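Local coordinates for extracellular fatty acid-binding protein (Gallus gallus, PDB 3SAO) that sequesters bacterial ferric siderophores and binds long-chain fatty acids and lysophosphatidic acid in the calyx of a lipocalin barrel, probably as an antibacterial factor, at residues I127-A132 / Y137-V142; V48-P53 / R112-S117. All blocks are in the same frame, centred on the assembly; numbering follows the deposited sequence.

Contact 1: residues I127-A132 / Y137-V142; sequences IFRKLA and YTDEMV
The CG1 methyl of V142 touches two different side chains of the helix. With CG1 anti to the backbone N (chi1 174°), this methyl meets the F128 ring at its edge, close to the ring plane, 4.1 Å from F128 CE2. The same methyl lies over one face of the R129 guanidinium, with V142 CG1 3.5 Å from R129 NH1, so one face of the guanidinium is covered by a methyl group. R129 gets there through a chain extended from CG to NE. At the other end of the contact the A132 methyl packs against the Y137 ring, A132 CB to Y137 CD2 4.1 Å.

These pairs join the C-terminal half of helix 122-133, the helix that packs against the outside of the barrel in the lipocalin fold, to the chain that returns to the barrel as strand 142-144. The inner side is largely apolar: F128 lies on M111 and L113 of strand 106-115 and on A16 and A18 of strand 10-18, while Y137 touches M111, A18 and H109.

The polar part is small. Y137 N donates to A132 O over 3.2 Å. Charge adds a longer-range term: R129 NH1 and D139 OD1 are 4.4 Å apart, but the oxygen lies to one side of the guanidinium plane, so the pair is a matter of charge and not of a directed bond.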
loop_
_atom_site.group_PDB
_atom_site.type_symbol
_atom_site.label_atom_id
_atom_site.label_comp_id
_atom_site.label_asym_id
_atom_site.label_seq_id
_atom_site.Cartn_x
_atom_site.Cartn_y
_atom_site.Cartn_z
ATOM N N ILE A 127 -15.589 -2.266 0.090
ATOM C CA ILE A 127 -15.101 -2.871 -1.163
ATOM C C ILE A 127 -13.844 -3.692 -0.900
ATOM O O ILE A 127 -13.664 -4.772 -1.477
ATOM C CB ILE A 127 -14.832 -1.830 -2.308
ATOM C CG1 ILE A 127 -14.153 -2.484 -3.513
ATOM C CG2 ILE A 127 -13.940 -0.694 -1.887
ATOM C CD1 ILE A 127 -14.929 -3.601 -4.095
ATOM N N PHE A 128 -12.958 -3.154 -0.073
ATOM C CA PHE A 128 -11.735 -3.880 0.313
ATOM C C PHE A 128 -12.074 -5.236 0.954
ATOM O O PHE A 128 -11.524 -6.283 0.554
ATOM C CB PHE A 128 -10.915 -3.040 1.267
ATOM C CG PHE A 128 -9.630 -3.679 1.691
ATOM C CD1 PHE A 128 -8.539 -3.754 0.820
ATOM C CD2 PHE A 128 -9.481 -4.134 2.973
ATOM C CE1 PHE A 128 -7.338 -4.361 1.238
ATOM C CE2 PHE A 128 -8.302 -4.738 3.385
ATOM C CZ PHE A 128 -7.233 -4.838 2.515
ATOM N N ARG A 129 -12.960 -5.206 1.956
ATOM C CA ARG A 129 -13.351 -6.435 2.676
ATOM C C ARG A 129 -14.033 -7.455 1.741
ATOM O O ARG A 129 -13.703 -8.645 1.773
ATOM C CB ARG A 129 -14.219 -6.121 3.900
ATOM C CG ARG A 129 -13.467 -5.493 5.082
ATOM C CD ARG A 129 -14.309 -5.456 6.350
ATOM N NE ARG A 129 -13.534 -4.944 7.479
ATOM C CZ ARG A 129 -12.663 -5.658 8.194
ATOM N NH1 ARG A 129 -12.464 -6.944 7.952
ATOM N NH2 ARG A 129 -12.001 -5.079 9.183
ATOM N N LYS A 130 -14.908 -6.971 0.865
ATOM C CA LYS A 130 -15.482 -7.788 -0.207
ATOM C C LYS A 130 -14.457 -8.470 -1.092
ATOM O O LYS A 130 -14.519 -9.674 -1.321
ATOM C CB LYS A 130 -16.384 -6.952 -1.105
ATOM C CG LYS A 130 -17.120 -7.764 -2.146
ATOM C CD LYS A 130 -18.133 -6.941 -2.920
ATOM C CE LYS A 130 -17.449 -5.957 -3.850
ATOM N NZ LYS A 130 -18.424 -5.299 -4.761
ATOM N N LEU A 131 -13.545 -7.697 -1.656
ATOM C CA LEU A 131 -12.539 -8.292 -2.513
ATOM C C LEU A 131 -11.553 -9.197 -1.756
ATOM O O LEU A 131 -11.103 -10.191 -2.324
ATOM C CB LEU A 131 -11.793 -7.211 -3.269
ATOM C CG LEU A 131 -12.669 -6.435 -4.260
ATOM C CD1 LEU A 131 -11.863 -5.294 -4.885
ATOM C CD2 LEU A 131 -13.280 -7.354 -5.333
ATOM N N ALA A 132 -11.185 -8.827 -0.522
ATOM C CA ALA A 132 -10.417 -9.714 0.373
ATOM C C ALA A 132 -11.128 -11.038 0.583
ATOM O O ALA A 132 -10.535 -12.124 0.449
ATOM C CB ALA A 132 -10.156 -9.029 1.724
ATOM N N TYR A 137 -9.369 -14.421 2.264
ATOM C CA TYR A 137 -8.899 -13.823 3.510
ATOM C C TYR A 137 -10.047 -13.846 4.527
ATOM O O TYR A 137 -11.197 -13.549 4.205
ATOM C CB TYR A 137 -8.333 -12.412 3.294
ATOM C CG TYR A 137 -7.096 -12.438 2.433
ATOM C CD1 TYR A 137 -5.996 -13.221 2.779
ATOM C CD2 TYR A 137 -7.016 -11.685 1.276
ATOM C CE1 TYR A 137 -4.879 -13.300 1.941
ATOM C CE2 TYR A 137 -5.904 -11.726 0.461
ATOM C CZ TYR A 137 -4.846 -12.531 0.778
ATOM O OH TYR A 137 -3.757 -12.538 -0.055
ATOM N N THR A 138 -9.736 -14.289 5.737
ATOM C CA THR A 138 -10.668 -14.189 6.844
ATOM C C THR A 138 -10.552 -12.823 7.516
ATOM O O THR A 138 -9.698 -12.011 7.164
ATOM C CB THR A 138 -10.394 -15.268 7.898
ATOM O OG1 THR A 138 -9.116 -15.020 8.493
ATOM C CG2 THR A 138 -10.391 -16.637 7.279
ATOM N N ASP A 139 -11.424 -12.579 8.489
ATOM C CA ASP A 139 -11.404 -11.347 9.265
ATOM C C ASP A 139 -10.151 -11.238 10.125
ATOM O O ASP A 139 -9.657 -10.138 10.347
ATOM C CB ASP A 139 -12.639 -11.256 10.146
ATOM C CG ASP A 139 -13.885 -11.681 9.416
ATOM O OD1 ASP A 139 -14.315 -10.927 8.515
ATOM O OD2 ASP A 139 -14.356 -12.810 9.674
ATOM N N GLU A 140 -9.610 -12.369 10.560
ATOM C CA GLU A 140 -8.381 -12.348 11.345
ATOM C C GLU A 140 -7.205 -11.953 10.456
ATOM O O GLU A 140 -6.170 -11.519 10.963
ATOM C CB GLU A 140 -8.120 -13.709 12.001
ATOM N N MET A 141 -7.386 -12.048 9.133
ATOM C CA MET A 141 -6.316 -11.718 8.185
ATOM C C MET A 141 -6.355 -10.266 7.655
ATOM O O MET A 141 -5.557 -9.889 6.788
ATOM C CB MET A 141 -6.371 -12.681 7.010
ATOM C CG MET A 141 -6.118 -14.115 7.412
ATOM S SD MET A 141 -6.651 -15.178 6.088
ATOM C CE MET A 141 -6.611 -16.816 6.875
ATOM N N VAL A 142 -7.313 -9.487 8.135
ATOM C CA VAL A 142 -7.436 -8.067 7.786
ATOM C C VAL A 142 -7.041 -7.207 8.974
ATOM O O VAL A 142 -7.538 -7.406 10.083
ATOM C CB VAL A 142 -8.876 -7.752 7.380
ATOM C CG1 VAL A 142 -9.103 -6.260 7.136
ATOM C CG2 VAL A 142 -9.283 -8.614 6.174
#

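Contact 2: residues V48-P53 / R112-S117; sequences VSYAAP and RLYSRS. With NKN ((2R)-2-hydroxy-3-(phosphonooxy)propyl tetradecanoate), chain C.
The Y50 and Y114 side chains cross at about a right angle, and the Y114 hydroxyl lies at the edge of the Y50 ring, near its plane, with Y114 OH 3.5 Å from Y50 CE1. V48 CG1 covers one face of Y50, offset toward the rim. One face of Y114 carries the glycerol ester of the bound lysophosphatidic acid, NKN, whose ester oxygen OAJ stands 4.0 Å above the ring plane, over its centre. The phosphate oxygen OAD lies at the Y114 edge, in the ring plane.

Both hydroxyls turn to that oxygen. Y114 OH stands only 2.4 Å from NKN OAD, too short for the length to be taken at face value. Y50 OH to NKN OAD is a weak bond of 3.3 Å. R112, its chain extended from CG to NE, brings NH1 to a second phosphate oxygen, OAB, at 2.9 Å, with a bent N-H...O angle of 131°.

Strands 45-52 and 106-115 face each other across the calyx of the lipocalin barrel, meeting through side chains and ligand, since the CA atoms of Y50 and Y114 are 12.0 Å apart. K82 NZ adds another bond to the ligand. R112 and probably K82, with the two tyrosine hydroxyls, would be expected to offset the phosphate's negative charge.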
loop_
_atom_site.group_PDB
_atom_site.type_symbol
_atom_site.label_atom_id
_atom_site.label_comp_id
_atom_site.label_asym_id
_atom_site.label_seq_id
_atom_site.Cartn_x
_atom_site.Cartn_y
_atom_site.Cartn_z
ATOM N N VAL A 48 6.632 5.293 -5.977
ATOM C CA VAL A 48 5.977 5.437 -4.695
ATOM C C VAL A 48 7.019 5.644 -3.590
ATOM O O VAL A 48 7.965 4.853 -3.440
ATOM C CB VAL A 48 5.075 4.236 -4.365
ATOM C CG1 VAL A 48 4.240 4.530 -3.081
ATOM C CG2 VAL A 48 4.237 3.861 -5.566
ATOM N N SER A 49 6.825 6.702 -2.793
ATOM C CA SER A 49 7.661 6.939 -1.626
ATOM C C SER A 49 6.886 6.600 -0.371
ATOM O O SER A 49 5.752 7.029 -0.232
ATOM C CB SER A 49 8.078 8.403 -1.593
ATOM O OG SER A 49 8.825 8.698 -2.749
ATOM N N TYR A 50 7.448 5.772 0.504
ATOM C CA TYR A 50 6.715 5.311 1.674
ATOM C C TYR A 50 7.423 5.797 2.942
ATOM O O TYR A 50 8.644 6.000 2.928
ATOM C CB TYR A 50 6.728 3.790 1.731
ATOM C CG TYR A 50 6.241 3.080 0.502
ATOM C CD1 TYR A 50 4.910 2.728 0.374
ATOM C CD2 TYR A 50 7.122 2.689 -0.493
ATOM C CE1 TYR A 50 4.453 1.992 -0.732
ATOM C CE2 TYR A 50 6.668 1.962 -1.614
ATOM C CZ TYR A 50 5.349 1.604 -1.708
ATOM O OH TYR A 50 4.890 0.915 -2.817
ATOM N N ALA A 51 6.646 5.940 4.006
ATOM C CA ALA A 51 7.115 6.208 5.354
ATOM C C ALA A 51 6.254 5.417 6.345
ATOM O O ALA A 51 5.019 5.573 6.424
ATOM C CB ALA A 51 7.064 7.768 5.615
ATOM N N ALA A 52 6.901 4.529 7.091
ATOM C CA ALA A 52 6.217 3.672 8.091
ATOM C C ALA A 52 7.030 3.527 9.375
ATOM O O ALA A 52 8.231 3.264 9.323
ATOM C CB ALA A 52 5.956 2.318 7.494
ATOM N N PRO A 53 6.380 3.683 10.547
ATOM C CA PRO A 53 7.080 3.401 11.796
ATOM C C PRO A 53 7.530 1.959 11.902
ATOM O O PRO A 53 6.980 1.076 11.219
ATOM C CB PRO A 53 6.030 3.684 12.887
ATOM C CG PRO A 53 4.803 4.145 12.195
ATOM C CD PRO A 53 4.932 3.878 10.746
ATOM N N ARG A 112 -3.688 -4.361 -0.125
ATOM C CA ARG A 112 -3.590 -3.084 0.569
ATOM C C ARG A 112 -4.732 -2.105 0.181
ATOM O O ARG A 112 -5.186 -2.074 -0.939
ATOM C CB ARG A 112 -2.241 -2.439 0.282
ATOM C CG ARG A 112 -1.043 -3.265 0.621
ATOM C CD ARG A 112 0.235 -2.482 0.386
ATOM N NE ARG A 112 1.341 -3.145 1.059
ATOM C CZ ARG A 112 2.061 -4.131 0.542
ATOM N NH1 ARG A 112 1.844 -4.539 -0.698
ATOM N NH2 ARG A 112 2.996 -4.714 1.276
ATOM N N LEU A 113 -5.222 -1.329 1.137
ATOM C CA LEU A 113 -6.186 -0.268 0.839
ATOM C C LEU A 113 -5.493 1.082 0.985
ATOM O O LEU A 113 -5.071 1.457 2.088
ATOM C CB LEU A 113 -7.385 -0.343 1.793
ATOM C CG LEU A 113 -8.456 0.732 1.718
ATOM C CD1 LEU A 113 -9.097 0.830 0.300
ATOM C CD2 LEU A 113 -9.517 0.443 2.821
ATOM N N TYR A 114 -5.380 1.795 -0.125
ATOM C CA TYR A 114 -4.956 3.183 -0.165
ATOM C C TYR A 114 -6.164 4.108 0.066
ATOM O O TYR A 114 -7.226 3.908 -0.522
ATOM C CB TYR A 114 -4.304 3.496 -1.519
ATOM C CG TYR A 114 -2.872 3.038 -1.642
ATOM C CD1 TYR A 114 -1.835 3.967 -1.771
ATOM C CD2 TYR A 114 -2.545 1.701 -1.658
ATOM C CE1 TYR A 114 -0.514 3.569 -1.865
ATOM C CE2 TYR A 114 -1.187 1.289 -1.750
ATOM C CZ TYR A 114 -0.198 2.240 -1.848
ATOM O OH TYR A 114 1.121 1.895 -1.909
ATOM N N SER A 115 -5.982 5.141 0.892
ATOM C CA SER A 115 -6.987 6.190 1.075
ATOM C C SER A 115 -6.333 7.597 1.021
ATOM O O SER A 115 -5.202 7.750 1.484
ATOM C CB SER A 115 -7.710 5.954 2.397
ATOM O OG SER A 115 -8.676 6.959 2.663
ATOM N N ARG A 116 -7.020 8.621 0.490
ATOM C CA ARG A 116 -6.487 10.000 0.546
ATOM C C ARG A 116 -6.599 10.578 1.926
ATOM O O ARG A 116 -5.804 11.422 2.307
ATOM C CB ARG A 116 -7.224 10.975 -0.388
ATOM C CG ARG A 116 -6.942 10.750 -1.828
ATOM C CD ARG A 116 -5.592 11.299 -2.181
ATOM N NE ARG A 116 -5.490 11.451 -3.621
ATOM C CZ ARG A 116 -4.424 11.904 -4.253
ATOM N NH1 ARG A 116 -3.339 12.235 -3.578
ATOM N NH2 ARG A 116 -4.459 12.035 -5.573
ATOM N N SER A 117 -7.637 10.176 2.641
ATOM C CA SER A 117 -7.811 10.592 4.025
ATOM C C SER A 117 -7.394 9.466 4.973
ATOM O O SER A 117 -7.630 8.277 4.707
ATOM C CB SER A 117 -9.272 10.953 4.285
ATOM O OG SER A 117 -9.454 11.315 5.643
HETATM O OAA NKN C . 3.379 -1.801 -3.534
HETATM O OAB NKN C . 1.259 -2.645 -2.875
HETATM P PAC NKN C . 2.004 -1.365 -3.123
HETATM O OAD NKN C . 1.942 -0.343 -2.015
HETATM O OAE NKN C . -2.949 4.323 -5.460
HETATM O OAF NKN C . 1.315 -0.658 -4.382
HETATM C CAG NKN C . 1.652 0.617 -4.940
HETATM C CAH NKN C . 0.573 1.087 -5.911
HETATM C CAI NKN C . 0.027 2.512 -5.711
HETATM O OAJ NKN C . -1.412 2.547 -5.827
HETATM C CAK NKN C . -2.242 3.688 -6.244
HETATM C CAL NKN C . -2.306 4.055 -7.703
HETATM C CAM NKN C . -3.746 3.925 -8.180
HETATM C CAN NKN C . -3.856 3.938 -9.700
HETATM C CAO NKN C . -2.487 3.900 -10.378
HETATM O OAY NKN C . 1.162 1.034 -7.213
#

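Overall arrangement
Strand 106-115 links the two contacts: in contact 2 it faces the calyx, and on its outer side it carries helix 122-133 of contact 1. The evidence is direct, since F128 CE1 lies 3.6 Å from R112 C, although the contact centres are 18 Å apart. The centre of contact 2 is about 5 Å from the centre of the chain, that of contact 1 about 15 Å. Both are largely buried, but contact 1 reaches solvent at D139. Their chemistry differs accordingly. Contact 1 joins neighbouring parts of the chain directly, burying 286 Å² through methyls, rings and one backbone bond; contact 2 buries 74 Å² between distant strands, whose side chains touch lightly and share the ligand's phosphate.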